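Long-range contacts in lysyl-trna-dependent l-ysyl-phosphatidylgycerol synthase (Bacillus licheniformis, PDB 4V36), which transfers lysine from lysyl-tRNA to the membrane lipid phosphatidylglycerol, a modification linked to bacterial resistance: residues Lys179-Gly184 and Arg328-Arg333; Val207-Ile212 and Ile223-Tyr228; Gly116-Val121 and Ala255-Met260; Ile236-Phe241 and Arg296-Lys301. All coordinates share one frame; numbering follows the deposited sequence.

Contacts 2 and 3 are strand pairings in one large mixed sheet, both buried; their strands 220-228 and 255-261 are neighbours in it, and Phe256 reaches Ile223. Contact 1 is also buried but joins a loop to a helix end, with one backbone bond and a CH-pi contact. Contact 4 lies nearer the surface, its centre about 16 Å from the centre of the chain, and pairs a salt bridge with aromatic packing. Helix 236-251 bridges it to both sheet contacts through Leu240 and Phe241. Contacts 3 and 4 are also tied directly: Glu117 pairs with Arg296, and Lys299 NZ probably hydrogen-bonds Met258 O. Only contacts 1 and 2 touch the lysine amide.

Contact 1. Residues Lys179-Gly184 and Arg328-Arg333; sequences KGFSLG and RLIGRR. With LYN (2,6-diamino-hexanoic acid amide), chain C.
Leu329 pushes one methyl, CD2, straight down onto the Phe181 ring, 3.5 Å from its centroid and only 5° off the normal, a CH-pi contact over the centre of the face. Phe181 CG lies anti to the backbone N (chi1 -175°), which stands the ring out from the tip of the 180-183 type II' turn beside the helix end. Ile330 is the second bump, seated in a hollow formed by Gly180 O, Ser182 and Leu183. Its CG1 and CD1 lie on Ser182 OG, CD1 at 3.3 Å, while CG2 meets Gly180 O and, at 3.7 Å, Leu183 CD1. Gly180 N donates to Ile330 O at 2.7 Å, nearly straight at 166°, and Arg332 CG packs beside that N. Arg332, with positive phi, is the C-prime residue of the Schellman motif ending the helix. Both Phe181 and Leu329 also touch Val62 and Ala55 of the sheet. One backbone bond and the apolar Leu329 and Ile330 surface thus tie the helix end to the loop that meets the lysine amide, where Gly184 O accepts from ligand NT at 2.8 Å and Lys179 NZ lies 3.1 Å from ligand NZ.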
loop_
_atom_site.group_PDB
_atom_site.type_symbol
_atom_site.label_atom_id
_atom_site.label_comp_id
_atom_site.label_asym_id
_atom_site.label_seq_id
_atom_site.Cartn_x
_atom_site.Cartn_y
_atom_site.Cartn_z
ATOM N N LYS A 179 6.770 7.139 7.602
ATOM C CA LYS A 179 6.972 5.696 7.622
ATOM C C LYS A 179 7.405 5.245 6.233
ATOM O O LYS A 179 7.312 6.011 5.275
ATOM C CB LYS A 179 5.697 4.974 8.060
ATOM C CG LYS A 179 5.273 5.282 9.488
ATOM C CD LYS A 179 3.964 4.597 9.842
ATOM C CE LYS A 179 3.575 4.865 11.288
ATOM N NZ LYS A 179 3.453 6.320 11.576
ATOM N N GLY A 180 7.877 4.008 6.117
ATOM C CA GLY A 180 8.393 3.532 4.847
ATOM C C GLY A 180 8.144 2.066 4.555
ATOM O O GLY A 180 7.196 1.468 5.069
ATOM N N PHE A 181 9.006 1.500 3.713
ATOM C CA PHE A 181 8.929 0.105 3.281
ATOM C C PHE A 181 7.604 -0.217 2.590
ATOM O O PHE A 181 7.520 -0.203 1.362
ATOM C CB PHE A 181 9.149 -0.844 4.464
ATOM C CG PHE A 181 9.208 -2.292 4.072
ATOM C CD1 PHE A 181 10.257 -2.772 3.306
ATOM C CD2 PHE A 181 8.215 -3.172 4.469
ATOM C CE1 PHE A 181 10.314 -4.105 2.940
ATOM C CE2 PHE A 181 8.266 -4.505 4.107
ATOM C CZ PHE A 181 9.318 -4.972 3.341
ATOM N N SER A 182 6.576 -0.507 3.381
ATOM C CA SER A 182 5.274 -0.886 2.838
ATOM C C SER A 182 4.335 0.308 2.728
ATOM O O SER A 182 3.222 0.188 2.214
ATOM C CB SER A 182 4.630 -1.969 3.702
ATOM O OG SER A 182 4.411 -1.494 5.018
ATOM N N LEU A 183 4.782 1.455 3.225
ATOM C CA LEU A 183 4.007 2.686 3.134
ATOM C C LEU A 183 4.798 3.744 2.381
ATOM O O LEU A 183 6.029 3.725 2.376
ATOM C CB LEU A 183 3.630 3.200 4.526
ATOM C CG LEU A 183 2.764 2.283 5.395
ATOM C CD1 LEU A 183 2.579 2.871 6.785
ATOM C CD2 LEU A 183 1.418 2.031 4.740
ATOM N N GLY A 184 4.092 4.667 1.742
ATOM C CA GLY A 184 4.748 5.736 1.017
ATOM C C GLY A 184 5.032 6.934 1.897
ATOM O O GLY A 184 4.462 7.078 2.979
ATOM N N ARG A 328 8.897 -2.225 12.928
ATOM C CA ARG A 328 9.985 -1.261 13.057
ATOM C C ARG A 328 10.567 -0.904 11.693
ATOM O O ARG A 328 11.032 0.215 11.484
ATOM C CB ARG A 328 11.084 -1.802 13.974
ATOM C CG ARG A 328 10.715 -1.785 15.445
ATOM C CD ARG A 328 11.821 -2.368 16.313
ATOM N NE ARG A 328 13.064 -1.607 16.227
ATOM C CZ ARG A 328 13.365 -0.574 17.008
ATOM N NH1 ARG A 328 12.508 -0.168 17.934
ATOM N NH2 ARG A 328 14.522 0.057 16.859
ATOM N N LEU A 329 10.539 -1.862 10.771
ATOM C CA LEU A 329 11.006 -1.630 9.409
ATOM C C LEU A 329 10.128 -0.593 8.716
ATOM O O LEU A 329 10.619 0.275 7.993
ATOM C CB LEU A 329 11.019 -2.935 8.613
ATOM C CG LEU A 329 11.379 -2.824 7.131
ATOM C CD1 LEU A 329 12.769 -2.231 6.956
ATOM C CD2 LEU A 329 11.280 -4.185 6.458
ATOM N N ILE A 330 8.824 -0.689 8.947
ATOM C CA ILE A 330 7.878 0.295 8.436
ATOM C C ILE A 330 8.136 1.645 9.106
ATOM O O ILE A 330 7.927 2.699 8.507
ATOM C CB ILE A 330 6.422 -0.160 8.668
ATOM C CG1 ILE A 330 6.169 -1.492 7.957
ATOM C CG2 ILE A 330 5.435 0.888 8.181
ATOM C CD1 ILE A 330 4.800 -2.081 8.222
ATOM N N GLY A 331 8.621 1.602 10.344
ATOM C CA GLY A 331 9.001 2.805 11.062
ATOM C C GLY A 331 10.398 3.286 10.702
ATOM O O GLY A 331 10.946 4.170 11.363
ATOM N N ARG A 332 10.970 2.685 9.660
ATOM C CA ARG A 332 12.272 3.070 9.108
ATOM C C ARG A 332 13.432 2.817 10.072
ATOM O O ARG A 332 14.369 3.612 10.147
ATOM C CB ARG A 332 12.257 4.543 8.678
ATOM C CG ARG A 332 11.100 4.896 7.753
ATOM C CD ARG A 332 11.586 5.479 6.436
ATOM N NE ARG A 332 12.037 6.860 6.566
ATOM C CZ ARG A 332 12.666 7.532 5.608
ATOM N NH1 ARG A 332 12.929 6.949 4.447
ATOM N NH2 ARG A 332 13.041 8.787 5.812
ATOM N N ARG A 333 13.369 1.705 10.797
ATOM C CA ARG A 333 14.478 1.276 11.647
ATOM C C ARG A 333 14.795 -0.200 11.422
ATOM O O ARG A 333 13.906 -1.052 11.474
ATOM C CB ARG A 333 14.165 1.531 13.123
ATOM C CG ARG A 333 14.143 3.002 13.504
ATOM C CD ARG A 333 14.095 3.187 15.011
ATOM N NE ARG A 333 14.191 4.595 15.389
ATOM C CZ ARG A 333 15.337 5.247 15.563
ATOM N NH1 ARG A 333 16.493 4.619 15.395
ATOM N NH2 ARG A 333 15.329 6.527 15.908
HETATM N N LYN C . -0.543 9.039 3.863
HETATM C CA LYN C . 0.699 8.366 4.198
HETATM C CB LYN C . 0.881 8.352 5.713
HETATM C CG LYN C . 2.133 7.594 6.137
HETATM C CD LYN C . 2.704 8.157 7.434
HETATM C CE LYN C . 1.717 8.026 8.588
HETATM N NZ LYN C . 2.304 8.622 9.818
HETATM C C LYN C . 0.681 6.961 3.666
HETATM O O LYN C . -0.335 6.291 3.778
HETATM N NT LYN C . 1.773 6.482 3.072
#

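Contact 2. Residues Val207-Ile212 and Ile223-Tyr228; sequences VAFMNI and IDLMRY. With LYN (2,6-diamino-hexanoic acid amide), chain C.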
loop_
_atom_site.group_PDB
_atom_site.type_symbol
_atom_site.label_atom_id
_atom_site.label_comp_id
_atom_site.label_asym_id
_atom_site.label_seq_id
_atom_site.Cartn_x
_atom_site.Cartn_y
_atom_site.Cartn_z
ATOM N N VAL A 207 -6.213 21.925 -0.285
ATOM C CA VAL A 207 -6.406 21.526 1.104
ATOM C C VAL A 207 -6.190 20.029 1.306
ATOM O O VAL A 207 -6.176 19.549 2.438
ATOM C CB VAL A 207 -7.814 21.895 1.608
ATOM C CG1 VAL A 207 -8.066 23.385 1.431
ATOM C CG2 VAL A 207 -8.869 21.079 0.882
ATOM N N ALA A 208 -6.021 19.298 0.207
ATOM C CA ALA A 208 -5.795 17.855 0.276
ATOM C C ALA A 208 -5.180 17.327 -1.016
ATOM O O ALA A 208 -5.405 17.885 -2.088
ATOM C CB ALA A 208 -7.102 17.126 0.573
ATOM N N PHE A 209 -4.404 16.250 -0.915
ATOM C CA PHE A 209 -3.844 15.621 -2.106
ATOM C C PHE A 209 -3.669 14.115 -1.945
ATOM O O PHE A 209 -3.503 13.609 -0.834
ATOM C CB PHE A 209 -2.502 16.261 -2.479
ATOM C CG PHE A 209 -1.360 15.870 -1.579
ATOM C CD1 PHE A 209 -1.093 16.588 -0.425
ATOM C CD2 PHE A 209 -0.540 14.796 -1.900
ATOM C CE1 PHE A 209 -0.041 16.234 0.400
ATOM C CE2 PHE A 209 0.512 14.440 -1.078
ATOM C CZ PHE A 209 0.764 15.161 0.071
ATOM N N MET A 210 -3.714 13.409 -3.071
ATOM C CA MET A 210 -3.485 11.969 -3.113
ATOM C C MET A 210 -2.713 11.614 -4.375
ATOM O O MET A 210 -2.900 12.245 -5.414
ATOM C CB MET A 210 -4.805 11.194 -3.083
ATOM C CG MET A 210 -5.685 11.463 -1.876
ATOM S SD MET A 210 -7.384 11.820 -2.358
ATOM C CE MET A 210 -7.152 13.326 -3.300
ATOM N N ASN A 211 -1.850 10.608 -4.292
ATOM C CA ASN A 211 -1.138 10.139 -5.474
ATOM C C ASN A 211 -1.761 8.853 -6.014
ATOM O O ASN A 211 -1.888 7.862 -5.295
ATOM C CB ASN A 211 0.350 9.939 -5.167
ATOM C CG ASN A 211 0.589 9.068 -3.948
ATOM O OD1 ASN A 211 -0.277 8.936 -3.085
ATOM N ND2 ASN A 211 1.774 8.476 -3.869
ATOM N N ILE A 212 -2.158 8.885 -7.283
ATOM C CA ILE A 212 -2.857 7.765 -7.908
ATOM C C ILE A 212 -1.887 6.686 -8.377
ATOM O O ILE A 212 -1.051 6.928 -9.247
ATOM C CB ILE A 212 -3.703 8.233 -9.108
ATOM C CG1 ILE A 212 -4.514 9.477 -8.740
ATOM C CG2 ILE A 212 -4.612 7.113 -9.591
ATOM C CD1 ILE A 212 -5.489 9.253 -7.609
ATOM N N ILE A 223 -4.688 4.603 -4.221
ATOM C CA ILE A 223 -3.820 5.697 -3.832
ATOM C C ILE A 223 -2.833 5.214 -2.783
ATOM O O ILE A 223 -2.979 4.122 -2.233
ATOM C CB ILE A 223 -4.616 6.889 -3.284
ATOM C CG1 ILE A 223 -5.419 6.462 -2.057
ATOM C CG2 ILE A 223 -5.537 7.450 -4.353
ATOM C CD1 ILE A 223 -6.219 7.579 -1.440
ATOM N N ASP A 224 -1.824 6.030 -2.513
ATOM C CA ASP A 224 -0.828 5.702 -1.509
ATOM C C ASP A 224 -0.913 6.707 -0.370
ATOM O O ASP A 224 -1.244 6.355 0.762
ATOM C CB ASP A 224 0.569 5.690 -2.130
ATOM C CG ASP A 224 1.643 5.278 -1.148
ATOM O OD1 ASP A 224 1.311 4.655 -0.116
ATOM O OD2 ASP A 224 2.824 5.570 -1.418
ATOM N N LEU A 225 -0.627 7.964 -0.684
ATOM C CA LEU A 225 -0.734 9.040 0.287
ATOM C C LEU A 225 -2.101 9.709 0.203
ATOM O O LEU A 225 -2.632 9.917 -0.887
ATOM C CB LEU A 225 0.368 10.084 0.069
ATOM C CG LEU A 225 1.775 9.815 0.612
ATOM C CD1 LEU A 225 2.452 8.651 -0.099
ATOM C CD2 LEU A 225 2.622 11.073 0.504
ATOM N N MET A 226 -2.670 10.023 1.361
ATOM C CA MET A 226 -3.863 10.861 1.438
ATOM C C MET A 226 -3.704 11.821 2.608
ATOM O O MET A 226 -3.834 11.429 3.768
ATOM C CB MET A 226 -5.136 10.028 1.600
ATOM C CG MET A 226 -6.367 10.874 1.906
ATOM S SD MET A 226 -7.885 9.936 2.171
ATOM C CE MET A 226 -8.403 9.632 0.485
ATOM N N ARG A 227 -3.402 13.077 2.301
ATOM C CA ARG A 227 -3.090 14.049 3.338
ATOM C C ARG A 227 -3.865 15.344 3.145
ATOM O O ARG A 227 -4.131 15.758 2.017
ATOM C CB ARG A 227 -1.582 14.316 3.366
ATOM C CG ARG A 227 -0.772 13.041 3.568
ATOM C CD ARG A 227 0.721 13.269 3.637
ATOM N NE ARG A 227 1.409 12.006 3.888
ATOM C CZ ARG A 227 2.722 11.880 4.049
ATOM N NH1 ARG A 227 3.507 12.946 3.987
ATOM N NH2 ARG A 227 3.246 10.683 4.274
ATOM N N TYR A 228 -4.231 15.973 4.256
ATOM C CA TYR A 228 -5.047 17.178 4.221
ATOM C C TYR A 228 -4.628 18.173 5.299
ATOM O O TYR A 228 -4.103 17.785 6.343
ATOM C CB TYR A 228 -6.525 16.820 4.380
ATOM C CG TYR A 228 -6.807 15.888 5.539
ATOM C CD1 TYR A 228 -6.961 16.377 6.828
ATOM C CD2 TYR A 228 -6.924 14.519 5.340
ATOM C CE1 TYR A 228 -7.217 15.530 7.890
ATOM C CE2 TYR A 228 -7.182 13.663 6.395
ATOM C CZ TYR A 228 -7.327 14.175 7.667
ATOM O OH TYR A 228 -7.584 13.329 8.720
HETATM N N LYN C . -0.543 9.039 3.863
HETATM C CA LYN C . 0.699 8.366 4.198
HETATM C CB LYN C . 0.881 8.352 5.713
HETATM C CG LYN C . 2.133 7.594 6.137
HETATM C CD LYN C . 2.704 8.157 7.434
HETATM C CE LYN C . 1.717 8.026 8.588
HETATM N NZ LYN C . 2.304 8.622 9.818
HETATM C C LYN C . 0.681 6.961 3.666
HETATM O O LYN C . -0.335 6.291 3.778
HETATM N NT LYN C . 1.773 6.482 3.072
#
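Asn211 reaches across an antiparallel beta hairpin, strands 206-213 and 220-228, to grip the corner where the second strand bends at Asp224. Its CG sits between the backbone N and the carbonyl carbon (chi1 52°), which brings OD1 to Leu225 N at 2.6 Å, the N-H meeting a lone pair of OD1 in the plane of the amide; Asp224 N adds weak bonds to OD1 and to Asn211 O. Farther along, Phe209 and Arg227 form a hydrogen-bonded pair, and their side chains run side by side on one face of the sheet, with Phe209 CE1 3.9 Å from Arg227 CB. Arg227 is stretched out from CG to NE, and Leu225 CD2 lies 3.6 Å above its guanidinium plane. Glu178 and Ser169 hold the polar end of Arg227, while Tyr190 binds the Asp224 carboxylate. The opposite face carries Met210 and Met226, again side by side: Met210, bent at its second and third torsions, sets SD 3.7 Å from Met226 CE, and both touch Leu240 of helix 236-251. Residues Asp224 to Arg227 line the lysine-amide pocket, where the ligand N lies in the plane of the Arg227 guanidinium, at its edge, and Arg227 NH2 stands 3.4 Å from the ligand CA.

Contact 3. Residues Gly116-Val121 and Ala255-Met260; sequences GEEAIV and AFNMGM
Asn257 and Glu118 meet across two antiparallel strands of the central sheet, 111-122 and 255-261, whose register slips by one residue at a beta bulge between Glu118 and Ile120. Asn257 has CG anti to the backbone N (chi1 -166°), which carries the amide over strand 116-121. Its CB lies 3.9 Å from Ile120 CD1, and CG comes closer to that same methyl, at 3.5 Å. OD1 lies 3.6 Å from Glu118 CB and accepts from Gly259 N at 2.8 Å, an Asx turn within its own strand, while ND2 donates to Glu118 OE1, also at 2.8 Å, and weakly to Glu220. The Glu118 bond arrives from above the carboxylate, 71° out of its plane, the two flat groups steeply turned against each other. Arg307 and Lys309, on strand 305-313, form long, weak ion pairs with the same carboxylate. Val121, paired with Phe256 and on the same face, packs CG2 3.6 Å from Met258 SD, with Phe245 of helix 236-251 against both Val121 and Met258. At the bulge Ala119 bonds to two residues: its N donates to Gly259 O, and its O accepts from Met258 N at 2.8 Å, nearly straight at 173°.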
loop_
_atom_site.group_PDB
_atom_site.type_symbol
_atom_site.label_atom_id
_atom_site.label_comp_id
_atom_site.label_asym_id
_atom_site.label_seq_id
_atom_site.Cartn_x
_atom_site.Cartn_y
_atom_site.Cartn_z
ATOM N N GLY A 116 -4.490 -8.988 7.464
ATOM C CA GLY A 116 -5.661 -8.150 7.297
ATOM C C GLY A 116 -6.256 -8.349 5.918
ATOM O O GLY A 116 -5.879 -9.278 5.203
ATOM N N GLU A 117 -7.184 -7.479 5.540
ATOM C CA GLU A 117 -7.829 -7.576 4.237
ATOM C C GLU A 117 -7.879 -6.222 3.543
ATOM O O GLU A 117 -8.109 -5.195 4.181
ATOM C CB GLU A 117 -9.242 -8.148 4.380
ATOM C CG GLU A 117 -9.281 -9.621 4.763
ATOM C CD GLU A 117 -10.680 -10.109 5.091
ATOM O OE1 GLU A 117 -11.358 -9.466 5.921
ATOM O OE2 GLU A 117 -11.098 -11.139 4.523
ATOM N N GLU A 118 -7.652 -6.229 2.233
ATOM C CA GLU A 118 -7.748 -5.015 1.433
ATOM C C GLU A 118 -9.185 -4.775 0.990
ATOM O O GLU A 118 -9.851 -5.683 0.495
ATOM C CB GLU A 118 -6.830 -5.096 0.211
ATOM C CG GLU A 118 -5.349 -4.988 0.528
ATOM C CD GLU A 118 -4.487 -5.019 -0.719
ATOM O OE1 GLU A 118 -4.984 -5.462 -1.776
ATOM O OE2 GLU A 118 -3.315 -4.597 -0.643
ATOM N N ALA A 119 -9.657 -3.547 1.169
ATOM C CA ALA A 119 -11.006 -3.182 0.759
ATOM C C ALA A 119 -11.042 -2.845 -0.727
ATOM O O ALA A 119 -10.493 -1.830 -1.157
ATOM C CB ALA A 119 -11.514 -2.010 1.584
ATOM N N ILE A 120 -11.693 -3.702 -1.507
ATOM C CA ILE A 120 -11.810 -3.492 -2.945
ATOM C C ILE A 120 -13.226 -3.062 -3.310
ATOM O O ILE A 120 -14.164 -3.852 -3.227
ATOM C CB ILE A 120 -11.450 -4.762 -3.734
ATOM C CG1 ILE A 120 -10.128 -5.345 -3.228
ATOM C CG2 ILE A 120 -11.382 -4.461 -5.224
ATOM C CD1 ILE A 120 -8.963 -4.386 -3.315
ATOM N N VAL A 121 -13.370 -1.805 -3.719
ATOM C CA VAL A 121 -14.679 -1.243 -4.023
ATOM C C VAL A 121 -15.010 -1.329 -5.509
ATOM O O VAL A 121 -14.241 -0.871 -6.354
ATOM C CB VAL A 121 -14.770 0.229 -3.576
ATOM C CG1 VAL A 121 -16.092 0.841 -4.012
ATOM C CG2 VAL A 121 -14.602 0.333 -2.072
ATOM N N ALA A 255 -12.428 -1.232 -10.437
ATOM C CA ALA A 255 -12.299 -1.402 -8.994
ATOM C C ALA A 255 -11.323 -0.405 -8.374
ATOM O O ALA A 255 -10.481 0.171 -9.063
ATOM C CB ALA A 255 -11.866 -2.826 -8.672
ATOM N N PHE A 256 -11.448 -0.209 -7.066
ATOM C CA PHE A 256 -10.534 0.652 -6.326
ATOM C C PHE A 256 -10.049 -0.046 -5.059
ATOM O O PHE A 256 -10.842 -0.615 -4.310
ATOM C CB PHE A 256 -11.202 1.981 -5.970
ATOM C CG PHE A 256 -10.242 3.033 -5.483
ATOM C CD1 PHE A 256 -9.843 3.071 -4.156
ATOM C CD2 PHE A 256 -9.740 3.984 -6.355
ATOM C CE1 PHE A 256 -8.959 4.037 -3.709
ATOM C CE2 PHE A 256 -8.855 4.953 -5.915
ATOM C CZ PHE A 256 -8.465 4.979 -4.590
ATOM N N ASN A 257 -8.742 0.001 -4.829
ATOM C CA ASN A 257 -8.155 -0.586 -3.631
ATOM C C ASN A 257 -8.011 0.471 -2.541
ATOM O O ASN A 257 -7.197 1.383 -2.659
ATOM C CB ASN A 257 -6.798 -1.215 -3.956
ATOM C CG ASN A 257 -6.295 -2.137 -2.858
ATOM O OD1 ASN A 257 -6.659 -1.997 -1.690
ATOM N ND2 ASN A 257 -5.446 -3.087 -3.233
ATOM N N MET A 258 -8.805 0.346 -1.483
ATOM C CA MET A 258 -8.772 1.316 -0.393
ATOM C C MET A 258 -7.681 1.002 0.624
ATOM O O MET A 258 -7.592 1.644 1.669
ATOM C CB MET A 258 -10.128 1.377 0.311
ATOM C CG MET A 258 -11.259 1.891 -0.556
ATOM S SD MET A 258 -12.747 2.214 0.408
ATOM C CE MET A 258 -12.155 3.487 1.519
ATOM N N GLY A 259 -6.852 0.010 0.318
ATOM C CA GLY A 259 -5.783 -0.379 1.217
ATOM C C GLY A 259 -6.227 -1.436 2.208
ATOM O O GLY A 259 -7.401 -1.807 2.252
ATOM N N MET A 260 -5.287 -1.916 3.014
ATOM C CA MET A 260 -5.571 -2.999 3.947
ATOM C C MET A 260 -6.315 -2.508 5.185
ATOM O O MET A 260 -6.100 -1.392 5.659
ATOM C CB MET A 260 -4.273 -3.701 4.358
ATOM C CG MET A 260 -4.485 -5.062 5.004
ATOM S SD MET A 260 -2.949 -5.969 5.264
ATOM C CE MET A 260 -2.156 -4.939 6.491
#

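Contact 4. Residues Ile236-Phe241 and Arg296-Lys301; sequences IMDALF and RSFKEK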
loop_
_atom_site.group_PDB
_atom_site.type_symbol
_atom_site.label_atom_id
_atom_site.label_comp_id
_atom_site.label_asym_id
_atom_site.label_seq_id
_atom_site.Cartn_x
_atom_site.Cartn_y
_atom_site.Cartn_z
ATOM N N ILE A 236 -13.501 14.836 5.543
ATOM C CA ILE A 236 -12.601 15.079 4.419
ATOM C C ILE A 236 -12.196 13.784 3.713
ATOM O O ILE A 236 -12.173 13.726 2.485
ATOM C CB ILE A 236 -11.331 15.845 4.882
ATOM C CG1 ILE A 236 -10.309 15.952 3.747
ATOM C CG2 ILE A 236 -10.715 15.191 6.114
ATOM C CD1 ILE A 236 -10.768 16.811 2.588
ATOM N N MET A 237 -11.898 12.744 4.487
ATOM C CA MET A 237 -11.459 11.475 3.918
ATOM C C MET A 237 -12.580 10.786 3.149
ATOM O O MET A 237 -12.347 10.194 2.096
ATOM C CB MET A 237 -10.928 10.549 5.015
ATOM C CG MET A 237 -9.595 10.986 5.600
ATOM S SD MET A 237 -8.889 9.741 6.694
ATOM C CE MET A 237 -10.159 9.640 7.953
ATOM N N ASP A 238 -13.796 10.866 3.681
ATOM C CA ASP A 238 -14.960 10.306 3.008
ATOM C C ASP A 238 -15.221 11.028 1.692
ATOM O O ASP A 238 -15.530 10.398 0.682
ATOM C CB ASP A 238 -16.197 10.387 3.905
ATOM C CG ASP A 238 -16.180 9.354 5.013
ATOM O OD1 ASP A 238 -15.687 8.233 4.773
ATOM O OD2 ASP A 238 -16.662 9.665 6.124
ATOM N N ALA A 239 -15.086 12.350 1.714
ATOM C CA ALA A 239 -15.301 13.168 0.526
ATOM C C ALA A 239 -14.312 12.821 -0.581
ATOM O O ALA A 239 -14.687 12.714 -1.747
ATOM C CB ALA A 239 -15.200 14.644 0.878
ATOM N N LEU A 240 -13.048 12.643 -0.207
ATOM C CA LEU A 240 -11.996 12.354 -1.175
ATOM C C LEU A 240 -12.224 11.025 -1.886
ATOM O O LEU A 240 -12.038 10.929 -3.098
ATOM C CB LEU A 240 -10.626 12.354 -0.494
ATOM C CG LEU A 240 -10.125 13.706 0.019
ATOM C CD1 LEU A 240 -8.733 13.573 0.608
ATOM C CD2 LEU A 240 -10.148 14.749 -1.088
ATOM N N PHE A 241 -12.627 10.004 -1.136
ATOM C CA PHE A 241 -12.898 8.698 -1.727
ATOM C C PHE A 241 -14.102 8.759 -2.662
ATOM O O PHE A 241 -14.141 8.065 -3.676
ATOM C CB PHE A 241 -13.125 7.642 -0.643
ATOM C CG PHE A 241 -11.857 7.092 -0.058
ATOM C CD1 PHE A 241 -10.956 6.403 -0.853
ATOM C CD2 PHE A 241 -11.569 7.251 1.286
ATOM C CE1 PHE A 241 -9.787 5.893 -0.321
ATOM C CE2 PHE A 241 -10.402 6.744 1.825
ATOM C CZ PHE A 241 -9.510 6.064 1.022
ATOM N N ARG A 296 -11.799 -0.814 10.475
ATOM C CA ARG A 296 -12.346 -1.634 9.402
ATOM C C ARG A 296 -13.701 -1.097 8.952
ATOM O O ARG A 296 -14.050 -1.171 7.775
ATOM C CB ARG A 296 -12.472 -3.089 9.861
ATOM C CG ARG A 296 -13.105 -4.031 8.848
ATOM C CD ARG A 296 -13.253 -5.429 9.437
ATOM N NE ARG A 296 -13.928 -6.350 8.526
ATOM C CZ ARG A 296 -13.300 -7.151 7.672
ATOM N NH1 ARG A 296 -11.975 -7.148 7.609
ATOM N NH2 ARG A 296 -13.996 -7.956 6.882
ATOM N N SER A 297 -14.451 -0.543 9.901
ATOM C CA SER A 297 -15.784 -0.013 9.634
ATOM C C SER A 297 -15.758 1.163 8.664
ATOM O O SER A 297 -16.721 1.392 7.934
ATOM C CB SER A 297 -16.456 0.412 10.941
ATOM O OG SER A 297 -15.727 1.450 11.573
ATOM N N PHE A 298 -14.656 1.908 8.662
ATOM C CA PHE A 298 -14.505 3.044 7.763
ATOM C C PHE A 298 -14.549 2.595 6.307
ATOM O O PHE A 298 -15.189 3.229 5.470
ATOM C CB PHE A 298 -13.197 3.788 8.044
ATOM C CG PHE A 298 -12.940 4.940 7.111
ATOM C CD1 PHE A 298 -13.497 6.183 7.354
ATOM C CD2 PHE A 298 -12.139 4.780 5.991
ATOM C CE1 PHE A 298 -13.263 7.243 6.499
ATOM C CE2 PHE A 298 -11.902 5.836 5.133
ATOM C CZ PHE A 298 -12.465 7.069 5.388
ATOM N N LYS A 299 -13.862 1.497 6.013
ATOM C CA LYS A 299 -13.816 0.961 4.659
ATOM C C LYS A 299 -15.030 0.086 4.364
ATOM O O LYS A 299 -15.468 -0.019 3.218
ATOM C CB LYS A 299 -12.532 0.157 4.447
ATOM C CG LYS A 299 -11.256 0.923 4.752
ATOM C CD LYS A 299 -10.028 0.091 4.424
ATOM C CE LYS A 299 -8.748 0.832 4.766
ATOM N NZ LYS A 299 -8.674 2.146 4.077
ATOM N N GLU A 300 -15.569 -0.534 5.408
ATOM C CA GLU A 300 -16.655 -1.497 5.259
ATOM C C GLU A 300 -17.942 -0.841 4.763
ATOM O O GLU A 300 -18.741 -1.473 4.073
ATOM C CB GLU A 300 -16.907 -2.215 6.588
ATOM C CG GLU A 300 -17.395 -3.652 6.448
ATOM C CD GLU A 300 -18.860 -3.747 6.073
ATOM O OE1 GLU A 300 -19.629 -2.828 6.428
ATOM O OE2 GLU A 300 -19.245 -4.740 5.418
ATOM N N LYS A 301 -18.134 0.431 5.102
ATOM C CA LYS A 301 -19.360 1.137 4.735
ATOM C C LYS A 301 -19.424 1.436 3.237
ATOM O O LYS A 301 -20.443 1.911 2.735
ATOM C CB LYS A 301 -19.493 2.434 5.535
ATOM C CG LYS A 301 -18.479 3.506 5.180
ATOM C CD LYS A 301 -18.718 4.766 6.000
ATOM C CE LYS A 301 -17.772 5.884 5.595
ATOM N NZ LYS A 301 -16.346 5.524 5.825
#
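Phe298 carries the contact, its ring inserted between Met237, Asp238 and Phe241 of helix 236-251. The axes of the two short helical segments come no closer than 12.1 Å, 34° apart in direction, so long side chains bridge the gap. Packing is closest around the ring. CG of Phe298 is anti to the backbone N (chi1 177°), which extends the ring toward the other helix. The Asp238 carboxylate passes the ring nearly parallel to it, planes 15° apart, with OD1 3.1 Å from Phe298 CE1. Phe298 CZ meets Met237 CB at 3.8 Å, and Phe241 CE2 lies in the plane of the Phe298 ring, at its edge, 3.7 Å from Phe298 CE2. Met237 SD makes a more distant, oblique Met-aromatic contact, 5.3 Å from the ring centroid. Phe241, the buried residue of the group, is backed by Phe292 and by Met226 and Met258 of the sheet. The outer margin is polar, formed by Lys301 and Asp238. Lys301 bends at its last torsion and sets NZ 3.3 Å above one face of the Phe298 ring, toward the rim. From there it forms a salt bridge of 3.0 Å with Asp238 OD1, on the syn side of the carboxylate, and donates to Phe298 O at 2.6 Å. The ammonium is thus divided between Asp238 OD1 and Phe298 O, and OD1 between Lys301 and Tyr302 OH, so the charges beside the aromatic cluster are met by polar partners.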